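Local coordinates for aromatic amino acid aminotransferase I (Candida albicans WO-1, PDB 6HNU) that is a pyridoxal 5'-phosphate-dependent aminotransferase that probably passes the amino group of aromatic L-amino acids to 2-oxoglutarate, giving aromatic oxo-acids and L-glutamate, at the interface of chains A and B. Sequence-based numbering; all coordinates share one arbitrary frame. Chains: chain A/B, Aromatic amino acid aminotransferase I.

The interface of chains A and B. Residues chain A 63, 75, 302, 343, 347, 355; chain B 52-54.
The pyrrolidine ring of B:Pro54 plugs a pocket of chain A lined by A:Trp355, A:Trp347, A:Pro63, A:Leu302 and A:Leu343, at the two-fold interface of this aspartate aminotransferase-like enzyme. Such aminotransferases typically work as dimers, and the patch probably helps hold the pair. CB, CG and CD meet different neighbours. CB touches CH2 on the six-membered rim of A:Trp355 at 3.7 Å. Nearly at right angles to that approach, CD of A:Pro63 lies 3.6 Å from CB, the two prolines meeting at a slant. CZ2 and CH2 of A:Trp347 also reach CB, at about 4.1 Å, crossing at about a right angle. CG points towards the leucines, 3.9 Å from CD2 of A:Leu302 and slightly farther from CD1 of A:Leu343; both leucine side chains cross the proline at about a right angle. CD rests against the carbonyl O of A:Leu302, which CD1 of B:Phe53 also approaches.

With CG anti to the backbone N (chi1 -180°), A:Trp355 directs its six-membered ring towards B:Tyr52 and B:Pro54. The carbonyl O of B:Tyr52 sits in the indole plane at its edge, 3.2 Å from CH2, where slightly positive rim C-H groups may favour it. One face of this indole receives CH2 of A:Trp347, 3.4 Å above the plane and displaced towards the rim. A:Trp347 in turn has CD2 of A:Leu343 over a face, while its NE1 donates a hydrogen bond to the carbonyl O of A:Pro63 (3.0 Å). The donor lies 34° out of the carbonyl plane of A:Pro63; the bond ties helix 334-377 to that segment and probably helps fix the indole's rotation.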
loop_
_atom_site.group_PDB
_atom_site.type_symbol
_atom_site.label_atom_id
_atom_site.label_comp_id
_atom_site.label_asym_id
_atom_site.label_seq_id
_atom_site.Cartn_x
_atom_site.Cartn_y
_atom_site.Cartn_z
ATOM N N PRO A 63 24.742 9.022 4.969
ATOM C CA PRO A 63 26.168 9.006 4.620
ATOM C C PRO A 63 26.471 9.901 3.423
ATOM O O PRO A 63 25.538 10.419 2.796
ATOM C CB PRO A 63 26.481 7.522 4.393
ATOM C CG PRO A 63 25.150 6.901 4.066
ATOM C CD PRO A 63 24.077 7.721 4.756
ATOM N N ILE A 75 27.807 6.622 10.203
ATOM C CA ILE A 75 27.246 7.891 9.667
ATOM C C ILE A 75 27.512 8.955 10.734
ATOM O O ILE A 75 26.672 9.144 11.644
ATOM C CB ILE A 75 25.759 7.713 9.339
ATOM C CG1 ILE A 75 25.560 6.567 8.336
ATOM C CG2 ILE A 75 25.151 9.002 8.842
ATOM C CD1 ILE A 75 24.116 6.168 8.150
ATOM N N LEU A 302 18.300 0.770 -0.379
ATOM C CA LEU A 302 18.266 1.715 0.764
ATOM C C LEU A 302 17.782 0.951 1.999
ATOM O O LEU A 302 18.598 0.695 2.874
ATOM C CB LEU A 302 17.407 2.932 0.425
ATOM C CG LEU A 302 17.807 3.701 -0.832
ATOM C CD1 LEU A 302 16.864 4.862 -1.091
ATOM C CD2 LEU A 302 19.263 4.190 -0.755
ATOM N N LEU A 343 17.402 12.538 -0.195
ATOM C CA LEU A 343 18.631 11.732 -0.212
ATOM C C LEU A 343 19.163 11.624 -1.643
ATOM O O LEU A 343 20.396 11.803 -1.822
ATOM C CB LEU A 343 18.324 10.350 0.378
ATOM C CG LEU A 343 19.450 9.335 0.281
ATOM C CD1 LEU A 343 19.404 8.376 1.455
ATOM C CD2 LEU A 343 19.370 8.527 -1.011
ATOM N N TRP A 347 22.713 13.322 -2.865
ATOM C CA TRP A 347 23.785 12.506 -3.453
ATOM C C TRP A 347 23.975 12.850 -4.923
ATOM O O TRP A 347 25.131 12.824 -5.378
ATOM C CB TRP A 347 23.448 11.026 -3.261
ATOM C CG TRP A 347 23.577 10.486 -1.871
ATOM C CD1 TRP A 347 23.922 11.130 -0.721
ATOM C CD2 TRP A 347 23.245 9.139 -1.484
ATOM N NE1 TRP A 347 23.877 10.267 0.336
ATOM C CE2 TRP A 347 23.472 9.034 -0.105
ATOM C CE3 TRP A 347 22.826 8.017 -2.193
ATOM C CZ2 TRP A 347 23.272 7.842 0.594
ATOM C CZ3 TRP A 347 22.593 6.844 -1.502
ATOM C CH2 TRP A 347 22.852 6.751 -0.136
ATOM N N TRP A 355 27.029 4.926 -4.470
ATOM C CA TRP A 355 26.347 4.022 -3.513
ATOM C C TRP A 355 26.201 2.621 -4.113
ATOM O O TRP A 355 26.502 1.640 -3.400
ATOM C CB TRP A 355 24.976 4.587 -3.142
ATOM C CG TRP A 355 24.246 3.717 -2.176
ATOM C CD1 TRP A 355 23.244 2.838 -2.461
ATOM C CD2 TRP A 355 24.462 3.632 -0.756
ATOM N NE1 TRP A 355 22.806 2.236 -1.310
ATOM C CE2 TRP A 355 23.517 2.714 -0.250
ATOM C CE3 TRP A 355 25.312 4.280 0.143
ATOM C CZ2 TRP A 355 23.430 2.391 1.102
ATOM C CZ3 TRP A 355 25.191 3.995 1.484
ATOM C CH2 TRP A 355 24.289 3.039 1.959
ATOM N N TYR B 52 23.742 -1.394 6.406
ATOM C CA TYR B 52 23.858 -0.499 5.217
ATOM C C TYR B 52 22.726 0.545 5.167
ATOM O O TYR B 52 22.880 1.473 4.373
ATOM C CB TYR B 52 23.944 -1.290 3.902
ATOM C CG TYR B 52 25.060 -2.306 3.821
ATOM C CD1 TYR B 52 26.233 -2.181 4.554
ATOM C CD2 TYR B 52 24.926 -3.425 3.003
ATOM C CE1 TYR B 52 27.231 -3.147 4.490
ATOM C CE2 TYR B 52 25.929 -4.381 2.903
ATOM C CZ TYR B 52 27.092 -4.240 3.642
ATOM O OH TYR B 52 28.060 -5.193 3.520
ATOM N N PHE B 53 21.622 0.405 5.915
ATOM C CA PHE B 53 20.485 1.372 5.863
ATOM C C PHE B 53 21.068 2.778 6.000
ATOM O O PHE B 53 21.658 3.066 7.048
ATOM C CB PHE B 53 19.415 1.158 6.943
ATOM C CG PHE B 53 18.710 -0.185 6.951
ATOM C CD1 PHE B 53 18.857 -1.099 5.915
ATOM C CD2 PHE B 53 17.853 -0.506 7.999
ATOM C CE1 PHE B 53 18.206 -2.323 5.953
ATOM C CE2 PHE B 53 17.205 -1.731 8.034
ATOM C CZ PHE B 53 17.349 -2.612 6.992
ATOM N N PRO B 54 20.994 3.644 4.957
ATOM C CA PRO B 54 21.686 4.938 4.974
ATOM C C PRO B 54 20.947 6.030 5.766
ATOM O O PRO B 54 20.830 7.135 5.283
ATOM C CB PRO B 54 21.793 5.261 3.478
ATOM C CG PRO B 54 20.483 4.715 2.915
ATOM C CD PRO B 54 20.296 3.407 3.680
#